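Long-range contacts in Ctr9 protein (Myceliophthora thermophila, PDB 6AF0), which serves as the TPR-repeat subunit of the Paf1 transcription elongation complex, assembled here with Paf1 and Cdc73, and probably binds the RNA polymerase II complex: residues I8-I12 against E23-Q27; W50-A54 against M69-G73; N61-I67 against L94-K98; Q81-L85 against I135-F139. One frame throughout, in Å; residues are numbered along the deposited sequence.

Interaction 1. Residues I8-I12 against E23-Q27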
# COMPACT_ATOMS: atom_id res chain seq x y z
N ILE A 8 -48.59 -39.70 -29.25
CA ILE A 8 -49.76 -39.02 -29.79
C ILE A 8 -50.06 -39.46 -31.20
O ILE A 8 -49.15 -39.56 -32.02
CB ILE A 8 -49.53 -37.50 -29.76
CG1 ILE A 8 -49.31 -37.07 -28.30
CG2 ILE A 8 -50.71 -36.78 -30.39
CD1 ILE A 8 -49.30 -35.58 -28.08
N PRO A 9 -51.35 -39.72 -31.50
CA PRO A 9 -51.81 -40.06 -32.86
C PRO A 9 -52.14 -38.83 -33.68
O PRO A 9 -52.21 -37.74 -33.13
CB PRO A 9 -53.09 -40.86 -32.59
CG PRO A 9 -53.63 -40.26 -31.34
CD PRO A 9 -52.43 -39.88 -30.51
N GLN A 10 -52.37 -39.00 -34.98
CA GLN A 10 -52.59 -37.86 -35.88
C GLN A 10 -53.99 -37.30 -35.77
O GLN A 10 -54.17 -36.08 -35.70
CB GLN A 10 -52.32 -38.24 -37.34
CG GLN A 10 -50.84 -38.45 -37.65
CD GLN A 10 -50.52 -38.15 -39.09
OE1 GLN A 10 -51.32 -38.41 -39.98
NE2 GLN A 10 -49.33 -37.59 -39.33
N THR A 11 -54.97 -38.19 -35.81
CA THR A 11 -56.38 -37.81 -35.73
C THR A 11 -57.05 -38.70 -34.70
O THR A 11 -56.57 -39.79 -34.43
CB THR A 11 -57.07 -37.98 -37.10
OG1 THR A 11 -56.83 -39.29 -37.61
CG2 THR A 11 -56.54 -36.93 -38.11
N ILE A 12 -58.13 -38.21 -34.10
CA ILE A 12 -58.99 -39.05 -33.24
C ILE A 12 -60.45 -38.65 -33.39
O ILE A 12 -60.74 -37.49 -33.68
CB ILE A 12 -58.60 -39.02 -31.74
CG1 ILE A 12 -58.59 -37.58 -31.19
CG2 ILE A 12 -57.25 -39.69 -31.51
CD1 ILE A 12 -59.80 -37.24 -30.36
N GLU A 23 -64.26 -35.16 -35.26
CA GLU A 23 -62.95 -35.73 -35.36
C GLU A 23 -61.99 -34.55 -35.26
O GLU A 23 -62.33 -33.43 -35.65
CB GLU A 23 -62.79 -36.49 -36.67
CG GLU A 23 -61.78 -35.87 -37.62
CD GLU A 23 -61.11 -36.89 -38.52
OE1 GLU A 23 -61.17 -38.10 -38.20
OE2 GLU A 23 -60.50 -36.48 -39.53
N ILE A 24 -60.80 -34.80 -34.72
CA ILE A 24 -59.83 -33.74 -34.46
C ILE A 24 -58.49 -34.13 -35.04
O ILE A 24 -58.08 -35.27 -34.92
CB ILE A 24 -59.66 -33.49 -32.96
CG1 ILE A 24 -60.98 -33.03 -32.35
CG2 ILE A 24 -58.58 -32.44 -32.73
CD1 ILE A 24 -60.91 -32.75 -30.86
N ASP A 25 -57.82 -33.15 -35.66
CA ASP A 25 -56.44 -33.27 -36.14
C ASP A 25 -55.51 -32.76 -35.04
O ASP A 25 -55.56 -31.58 -34.67
CB ASP A 25 -56.22 -32.50 -37.45
CG ASP A 25 -54.85 -32.77 -38.08
OD1 ASP A 25 -53.90 -32.02 -37.74
OD2 ASP A 25 -54.71 -33.71 -38.92
N LEU A 26 -54.67 -33.65 -34.52
CA LEU A 26 -53.86 -33.39 -33.33
C LEU A 26 -52.48 -32.87 -33.69
O LEU A 26 -51.65 -32.62 -32.80
CB LEU A 26 -53.75 -34.65 -32.47
CG LEU A 26 -55.04 -35.18 -31.81
CD1 LEU A 26 -54.78 -36.53 -31.17
CD2 LEU A 26 -55.60 -34.21 -30.77
N GLN A 27 -52.23 -32.72 -34.98
CA GLN A 27 -51.06 -31.99 -35.42
C GLN A 27 -51.40 -30.52 -35.76
O GLN A 27 -50.66 -29.60 -35.38
CB GLN A 27 -50.36 -32.72 -36.57
CG GLN A 27 -49.32 -33.74 -36.08
CD GLN A 27 -48.02 -33.67 -36.86
OE1 GLN A 27 -47.46 -32.59 -37.06
NE2 GLN A 27 -47.51 -34.83 -37.28
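A beta hairpin shows how a very short sheet can be held by backbone polar groups while apolar side chains, Leu26 foremost, pack it onto a helix. Glu23, in the second strand, brings its CA 3.3 Å from Ile12 O in a CA-H...O contact. Ile24 and Ile12 form a hydrogen-bonded antiparallel pair, Ile24 N donating to Ile12 O (2.9 Å) and Ile12 N to Ile24 O (3.1 Å). Asp25 follows in a non-hydrogen-bonded pair with Thr11, the CA atoms 4.6 Å apart; Asp25 OD1 accepts from the backbone of Val28. Leu26 leaves the strand, yet its N still reaches Gln10 O at 2.7 Å, and its CD1 gathers Ile8 CG2 (4.2 Å), Pro9 CG (3.9 Å) and Ile12 CG1 (4.0 Å). Gln27 N adds a weak hydrogen bond to Asp25 OD1 (3.3 Å). The exposed hairpin of strands 11-14 and 22-25 thus rests on helix 47-59, Ile12 touching Tyr49 and Leu26 packing against Thr52, Val53 and Ala56.

Interaction 2. Residues W50-A54 against M69-G73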
# COMPACT_ATOMS: atom_id res chain seq x y z
N TRP A 50 -59.54 -35.92 -23.25
CA TRP A 50 -58.98 -34.75 -22.58
C TRP A 50 -57.45 -34.76 -22.57
O TRP A 50 -56.82 -33.77 -22.93
CB TRP A 50 -59.41 -34.70 -21.11
CG TRP A 50 -60.82 -34.42 -20.83
CD1 TRP A 50 -61.80 -35.33 -20.63
CD2 TRP A 50 -61.41 -33.15 -20.61
NE1 TRP A 50 -62.98 -34.71 -20.34
CE2 TRP A 50 -62.76 -33.36 -20.32
CE3 TRP A 50 -60.93 -31.85 -20.67
CZ2 TRP A 50 -63.64 -32.33 -20.08
CZ3 TRP A 50 -61.79 -30.83 -20.44
CH2 TRP A 50 -63.13 -31.07 -20.15
N MET A 51 -56.86 -35.87 -22.10
CA MET A 51 -55.41 -36.01 -22.03
C MET A 51 -54.78 -36.00 -23.42
O MET A 51 -53.82 -35.27 -23.65
CB MET A 51 -55.04 -37.30 -21.30
CG MET A 51 -55.22 -37.21 -19.80
SD MET A 51 -53.72 -36.81 -18.87
CE MET A 51 -52.93 -38.43 -18.92
N THR A 52 -55.33 -36.77 -24.35
CA THR A 52 -54.74 -36.87 -25.69
C THR A 52 -54.63 -35.52 -26.39
O THR A 52 -53.63 -35.24 -27.04
CB THR A 52 -55.53 -37.82 -26.60
OG1 THR A 52 -55.70 -39.09 -25.95
CG2 THR A 52 -54.79 -38.07 -27.91
N VAL A 53 -55.67 -34.69 -26.26
CA VAL A 53 -55.72 -33.37 -26.88
C VAL A 53 -54.84 -32.41 -26.10
O VAL A 53 -54.17 -31.57 -26.69
CB VAL A 53 -57.17 -32.82 -26.98
CG1 VAL A 53 -57.23 -31.43 -27.61
CG2 VAL A 53 -58.02 -33.77 -27.81
N ALA A 54 -54.83 -32.53 -24.79
CA ALA A 54 -54.02 -31.61 -23.97
C ALA A 54 -52.53 -31.81 -24.30
O ALA A 54 -51.80 -30.85 -24.59
CB ALA A 54 -54.28 -31.83 -22.49
N MET A 69 -57.47 -27.06 -20.50
CA MET A 69 -58.19 -28.30 -20.75
C MET A 69 -58.17 -29.21 -19.53
O MET A 69 -59.21 -29.63 -19.05
CB MET A 69 -57.58 -29.02 -21.94
CG MET A 69 -57.92 -28.39 -23.26
SD MET A 69 -57.91 -29.58 -24.60
CE MET A 69 -58.96 -30.87 -23.98
N LEU A 70 -56.99 -29.51 -19.01
CA LEU A 70 -56.90 -30.43 -17.88
C LEU A 70 -57.52 -29.85 -16.62
O LEU A 70 -57.94 -30.60 -15.74
CB LEU A 70 -55.46 -30.84 -17.62
CG LEU A 70 -54.75 -31.55 -18.77
CD1 LEU A 70 -53.40 -32.02 -18.28
CD2 LEU A 70 -55.56 -32.70 -19.34
N LEU A 71 -57.59 -28.53 -16.52
CA LEU A 71 -58.26 -27.88 -15.37
C LEU A 71 -59.75 -28.19 -15.38
O LEU A 71 -60.34 -28.56 -14.36
CB LEU A 71 -58.05 -26.36 -15.42
CG LEU A 71 -57.46 -25.69 -14.19
CD1 LEU A 71 -56.13 -26.32 -13.79
CD2 LEU A 71 -57.25 -24.20 -14.46
N ARG A 72 -60.34 -28.04 -16.55
CA ARG A 72 -61.75 -28.29 -16.75
C ARG A 72 -62.08 -29.78 -16.64
O ARG A 72 -63.04 -30.15 -15.96
CB ARG A 72 -62.16 -27.75 -18.11
CG ARG A 72 -63.66 -27.83 -18.36
CD ARG A 72 -64.10 -26.98 -19.54
NE ARG A 72 -63.40 -25.71 -19.67
CZ ARG A 72 -63.76 -24.72 -20.49
NH1 ARG A 72 -64.83 -24.83 -21.28
NH2 ARG A 72 -63.03 -23.62 -20.54
N GLY A 73 -61.28 -30.61 -17.31
CA GLY A 73 -61.37 -32.06 -17.19
C GLY A 73 -61.31 -32.52 -15.74
O GLY A 73 -62.02 -33.44 -15.34
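Large side chains need hollows, and a glycine on the facing helix is one way to supply them. Helices 47-59 and 63-76 run nearly antiparallel at this point, with segment axes 169° apart in direction and 9.8 Å at closest approach. The indole of Trp50 is the principal bump. It lies across the backbone of the partner helix, with Gly73 CA 3.3 Å from the centroid of its six-membered ring and only 4° off the normal, a CH-pi contact over the face. No larger residue would fit in this pose, because a CB on Gly73 would fall 2.9 Å from Trp50 CD2. Arg72 CG, 3.7 Å from Trp50 CH2, adds an aliphatic wall beside this hollow. One helical turn on, bumps come from the other side: Met69 points toward helix 47-59, its SD 3.6 Å from Val53 CG1 and its CE 4.0 Å from Trp50 CE3, while Leu70 CD2 settles 3.5 Å from the small Ala54 CB. Phe40 meets the Trp50 ring edge-to-face, and Trp50 NE1 donates to Ser45 O, so the indole's polar atom is satisfied outside the pair. What joins the two helices is chiefly apolar, the ring also lying close on the partner's backbone, with Trp50 CZ3 3.2 Å from both Met69 O and Gly73 N, so the fit of this buried helical hairpin probably depends largely on shape.

Interaction 3. Residues N61-I67 against L94-K98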
# COMPACT_ATOMS: atom_id res chain seq x y z
N ASN A 61 -46.22 -26.97 -28.33
CA ASN A 61 -45.77 -25.92 -27.44
C ASN A 61 -46.86 -25.05 -26.87
O ASN A 61 -46.57 -24.06 -26.20
CB ASN A 61 -44.71 -25.06 -28.15
CG ASN A 61 -43.51 -24.79 -27.29
OD1 ASN A 61 -43.49 -23.84 -26.52
ND2 ASN A 61 -42.53 -25.66 -27.39
N LYS A 62 -48.12 -25.40 -27.13
CA LYS A 62 -49.24 -24.64 -26.56
C LYS A 62 -49.62 -25.21 -25.18
O LYS A 62 -50.58 -25.93 -25.02
CB LYS A 62 -50.42 -24.58 -27.52
CG LYS A 62 -50.24 -23.61 -28.69
CD LYS A 62 -50.10 -24.39 -30.00
CE LYS A 62 -50.21 -23.48 -31.21
NZ LYS A 62 -49.73 -24.18 -32.44
N ILE A 63 -48.82 -24.85 -24.19
CA ILE A 63 -48.85 -25.47 -22.86
C ILE A 63 -50.04 -24.98 -22.02
O ILE A 63 -50.65 -25.77 -21.29
CB ILE A 63 -47.54 -25.17 -22.08
CG1 ILE A 63 -46.32 -25.59 -22.87
CG2 ILE A 63 -47.50 -25.86 -20.73
CD1 ILE A 63 -46.35 -27.01 -23.39
N ASP A 64 -50.35 -23.69 -22.11
CA ASP A 64 -51.50 -23.12 -21.40
C ASP A 64 -52.82 -23.76 -21.81
O ASP A 64 -53.57 -24.23 -20.97
CB ASP A 64 -51.58 -21.63 -21.63
CG ASP A 64 -50.52 -20.88 -20.86
OD1 ASP A 64 -50.43 -21.08 -19.63
OD2 ASP A 64 -49.78 -20.10 -21.48
N PHE A 65 -53.08 -23.80 -23.10
CA PHE A 65 -54.20 -24.56 -23.63
C PHE A 65 -54.35 -25.91 -22.93
O PHE A 65 -55.43 -26.27 -22.41
CB PHE A 65 -54.03 -24.76 -25.13
CG PHE A 65 -54.30 -23.51 -25.95
CD1 PHE A 65 -53.97 -23.48 -27.29
CD2 PHE A 65 -54.88 -22.38 -25.38
CE1 PHE A 65 -54.21 -22.36 -28.05
CE2 PHE A 65 -55.11 -21.25 -26.14
CZ PHE A 65 -54.78 -21.24 -27.48
N ALA A 66 -53.25 -26.66 -22.91
CA ALA A 66 -53.24 -27.96 -22.27
C ALA A 66 -53.57 -27.87 -20.77
O ALA A 66 -54.30 -28.71 -20.25
CB ALA A 66 -51.89 -28.62 -22.48
N ILE A 67 -53.05 -26.85 -20.09
CA ILE A 67 -53.39 -26.63 -18.68
C ILE A 67 -54.90 -26.41 -18.49
O ILE A 67 -55.54 -27.07 -17.65
CB ILE A 67 -52.63 -25.44 -18.09
CG1 ILE A 67 -51.11 -25.70 -18.14
CG2 ILE A 67 -53.09 -25.17 -16.66
CD1 ILE A 67 -50.22 -24.60 -17.58
N LEU A 94 -47.02 -29.68 -15.87
CA LEU A 94 -47.18 -28.54 -16.76
C LEU A 94 -46.95 -27.20 -16.03
O LEU A 94 -46.52 -26.24 -16.64
CB LEU A 94 -48.58 -28.54 -17.35
CG LEU A 94 -48.83 -29.61 -18.38
CD1 LEU A 94 -50.32 -29.95 -18.46
CD2 LEU A 94 -48.30 -29.16 -19.73
N TYR A 95 -47.27 -27.14 -14.74
CA TYR A 95 -46.99 -25.95 -13.93
C TYR A 95 -45.52 -25.80 -13.68
O TYR A 95 -45.04 -24.70 -13.44
CB TYR A 95 -47.73 -25.97 -12.58
CG TYR A 95 -49.16 -25.47 -12.62
CD1 TYR A 95 -49.54 -24.49 -13.53
CD2 TYR A 95 -50.12 -25.94 -11.74
CE1 TYR A 95 -50.84 -24.02 -13.58
CE2 TYR A 95 -51.42 -25.47 -11.78
CZ TYR A 95 -51.77 -24.50 -12.72
OH TYR A 95 -53.04 -23.96 -12.84
N LEU A 96 -44.80 -26.93 -13.69
CA LEU A 96 -43.34 -26.89 -13.65
C LEU A 96 -42.81 -26.37 -14.98
O LEU A 96 -41.97 -25.47 -14.99
CB LEU A 96 -42.75 -28.26 -13.28
CG LEU A 96 -43.14 -28.73 -11.89
CD1 LEU A 96 -42.55 -30.10 -11.60
CD2 LEU A 96 -42.70 -27.76 -10.81
N TRP A 97 -43.32 -26.88 -16.10
CA TRP A 97 -42.92 -26.32 -17.40
C TRP A 97 -43.09 -24.80 -17.38
O TRP A 97 -42.10 -24.07 -17.43
CB TRP A 97 -43.71 -26.94 -18.54
CG TRP A 97 -43.40 -26.39 -19.88
CD1 TRP A 97 -43.46 -25.08 -20.28
CD2 TRP A 97 -43.03 -27.14 -21.02
NE1 TRP A 97 -43.12 -24.98 -21.61
CE2 TRP A 97 -42.85 -26.23 -22.08
CE3 TRP A 97 -42.81 -28.50 -21.25
CZ2 TRP A 97 -42.47 -26.64 -23.37
CZ3 TRP A 97 -42.43 -28.91 -22.53
CH2 TRP A 97 -42.26 -27.98 -23.57
N LYS A 98 -44.33 -24.34 -17.27
CA LYS A 98 -44.62 -22.91 -17.28
C LYS A 98 -43.71 -22.19 -16.32
O LYS A 98 -43.24 -21.11 -16.62
CB LYS A 98 -46.09 -22.61 -16.92
CG LYS A 98 -47.07 -22.84 -18.07
CD LYS A 98 -46.78 -22.00 -19.32
CE LYS A 98 -46.92 -20.50 -19.05
NZ LYS A 98 -46.41 -19.64 -20.15
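Asn61, with positive phi (72°), and Lys62, the centre of an inverse gamma turn, lead the chain into helix 63-76, for which Lys62 occupies the N-cap position. From there the helix runs roughly antiparallel to helix 82-101, with a signed crossing angle of -151° and a closest axis approach of 10.3 Å between the segments; Ile67 and Leu94 bring their CA atoms to 6.8 Å. Ile63 and Ile67, one turn apart, both point toward the partner. Ile63 CG2 lies 3.5 Å from Leu94 CD2, while its CG1 sits over the face of the Trp97 indole, 3.7 Å from the centroid of the five-membered ring, in a CH-pi contact. Asn61 ND2 approaches the edge of the same ring, 4.1 Å from Trp97 CZ2. Ile67 packs its CG1 3.9 Å from Leu94 CB, its CG2 4.0 Å from Tyr95 CE1 and its CD1 3.6 Å from Lys98 CG. The Lys98 chain thus contributes methylenes to the packing before its NZ forms a long salt bridge, 3.7 Å, to Asp64 OD2. Trp97 also packs on an acidic side chain of the Paf1 chain. Such packing between successive helices is consistent with a TPR-type alpha-solenoid. Chemically, the contact is a chiefly apolar helix-helix interface with a long charge pair at its margin, an electrostatic supplement to the packing.

Interaction 4. Residues Q81-L85 against I135-F139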
# COMPACT_ATOMS: atom_id res chain seq x y z
N GLN A 81 -61.54 -40.41 -9.03
CA GLN A 81 -60.19 -39.91 -8.71
C GLN A 81 -59.05 -40.75 -9.30
O GLN A 81 -57.88 -40.49 -9.02
CB GLN A 81 -59.98 -39.84 -7.19
CG GLN A 81 -61.08 -39.17 -6.38
CD GLN A 81 -62.19 -40.13 -5.98
OE1 GLN A 81 -62.03 -41.35 -6.05
NE2 GLN A 81 -63.32 -39.58 -5.53
N ARG A 82 -59.37 -41.76 -10.12
CA ARG A 82 -58.35 -42.68 -10.64
C ARG A 82 -57.59 -42.11 -11.82
O ARG A 82 -56.36 -42.22 -11.89
CB ARG A 82 -58.97 -44.04 -10.99
CG ARG A 82 -59.74 -44.70 -9.84
CD ARG A 82 -59.25 -44.22 -8.47
NE ARG A 82 -59.67 -45.06 -7.34
CZ ARG A 82 -59.22 -44.91 -6.09
NH1 ARG A 82 -58.33 -43.96 -5.78
NH2 ARG A 82 -59.66 -45.72 -5.14
N GLU A 83 -58.31 -41.50 -12.75
CA GLU A 83 -57.66 -40.69 -13.78
C GLU A 83 -57.63 -39.23 -13.38
O GLU A 83 -56.84 -38.47 -13.93
CB GLU A 83 -58.36 -40.84 -15.13
CG GLU A 83 -57.67 -40.20 -16.35
CD GLU A 83 -56.37 -40.88 -16.75
OE1 GLU A 83 -56.24 -42.09 -16.52
OE2 GLU A 83 -55.47 -40.20 -17.29
N LYS A 84 -58.48 -38.82 -12.42
CA LYS A 84 -58.33 -37.49 -11.85
C LYS A 84 -56.88 -37.35 -11.36
O LYS A 84 -56.19 -36.35 -11.65
CB LYS A 84 -59.31 -37.25 -10.70
CG LYS A 84 -59.94 -35.87 -10.68
CD LYS A 84 -60.13 -35.31 -9.28
CE LYS A 84 -60.76 -33.92 -9.34
NZ LYS A 84 -60.85 -33.29 -7.99
N LEU A 85 -56.42 -38.37 -10.63
CA LEU A 85 -55.02 -38.47 -10.20
C LEU A 85 -54.06 -38.21 -11.35
O LEU A 85 -53.15 -37.41 -11.23
CB LEU A 85 -54.75 -39.85 -9.62
CG LEU A 85 -53.27 -40.22 -9.46
CD1 LEU A 85 -52.62 -39.41 -8.35
CD2 LEU A 85 -53.14 -41.71 -9.18
N ILE A 135 -54.94 -37.83 -3.26
CA ILE A 135 -55.54 -38.97 -3.96
C ILE A 135 -54.61 -40.16 -3.83
O ILE A 135 -55.03 -41.19 -3.34
CB ILE A 135 -55.82 -38.68 -5.44
CG1 ILE A 135 -56.71 -37.44 -5.59
CG2 ILE A 135 -56.40 -39.92 -6.10
CD1 ILE A 135 -57.30 -37.21 -6.97
N ASN A 136 -53.39 -40.03 -4.29
CA ASN A 136 -52.48 -41.12 -4.16
C ASN A 136 -51.10 -40.65 -3.89
O ASN A 136 -50.31 -40.50 -4.78
CB ASN A 136 -52.49 -41.99 -5.40
CG ASN A 136 -51.79 -43.29 -5.18
OD1 ASN A 136 -51.05 -43.44 -4.23
ND2 ASN A 136 -52.03 -44.23 -6.05
N PRO A 137 -50.78 -40.48 -2.64
CA PRO A 137 -49.43 -40.13 -2.29
C PRO A 137 -48.74 -41.35 -2.76
O PRO A 137 -49.44 -42.30 -3.06
CB PRO A 137 -49.47 -40.17 -0.79
CG PRO A 137 -50.39 -41.29 -0.50
CD PRO A 137 -51.34 -41.41 -1.67
N ALA A 138 -47.44 -41.35 -2.93
CA ALA A 138 -46.86 -42.58 -3.38
C ALA A 138 -47.36 -43.03 -4.73
O ALA A 138 -47.67 -44.19 -4.93
CB ALA A 138 -47.11 -43.65 -2.36
N PHE A 139 -47.47 -42.11 -5.66
CA PHE A 139 -47.55 -42.41 -7.06
C PHE A 139 -46.21 -41.92 -7.59
O PHE A 139 -45.92 -40.75 -7.51
CB PHE A 139 -48.68 -41.59 -7.63
CG PHE A 139 -48.98 -41.85 -9.05
CD1 PHE A 139 -48.95 -43.11 -9.55
CD2 PHE A 139 -49.29 -40.81 -9.88
CE1 PHE A 139 -49.22 -43.34 -10.87
CE2 PHE A 139 -49.56 -41.03 -11.20
CZ PHE A 139 -49.53 -42.30 -11.70
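Leu85 lays its CD2 over one face of the Phe139 ring, 4.1 Å from the centroid and 12° off the normal, in a CH-pi contact, while its CD1 comes within 3.9 Å of Phe139 CD2. The same leucine meets Asn136, its CD2 3.8 Å from Asn136 CB, and packs its CB 3.9 Å from Ile135 CG2, so that it fills the concave side of the bend formed by 135-139. Ile135 answers from the end of its helix: CG2 reaches Gln81 O at 3.3 Å and Gln81 CB at 3.7 Å, and CD1 approaches Lys84 CD at 4.1 Å. Gln81 O also accepts from Leu85 N, near the start of the helix. Phe139 also packs on the backbone of the Paf1 chain. Here the start of one helix receives the turn between two later ones, 118-135 and 140-155. Apolar packing of a helix start against an inter-helix turn, in a run of successive helices, is consistent with the alpha-solenoid architecture of TPR proteins.

Taken together, the four contacts illustrate packing at the N-terminal end of the TPR-containing portion of Ctr9 present in the crystal: interaction 2 touches each of the other three, which do not touch one another. Interaction 1, centred about 14 Å from interaction 2, meets it through Leu26 CD1 and Thr52 CG2 at 3.6 Å. Interactions 2 and 3, about 11 Å between centres, share helix 63-76 and meet where Ala54 O lies 3.1 Å from Ala66 CB. Interaction 4 uses the N-terminal part of helix 82-101, interaction 3 a later part, their centres about 20 Å apart; interaction 4 touches interaction 2 through Met51 CE and Glu83 OE2 at 3.5 Å. Paf1 reaches interactions 2, 3 and 4.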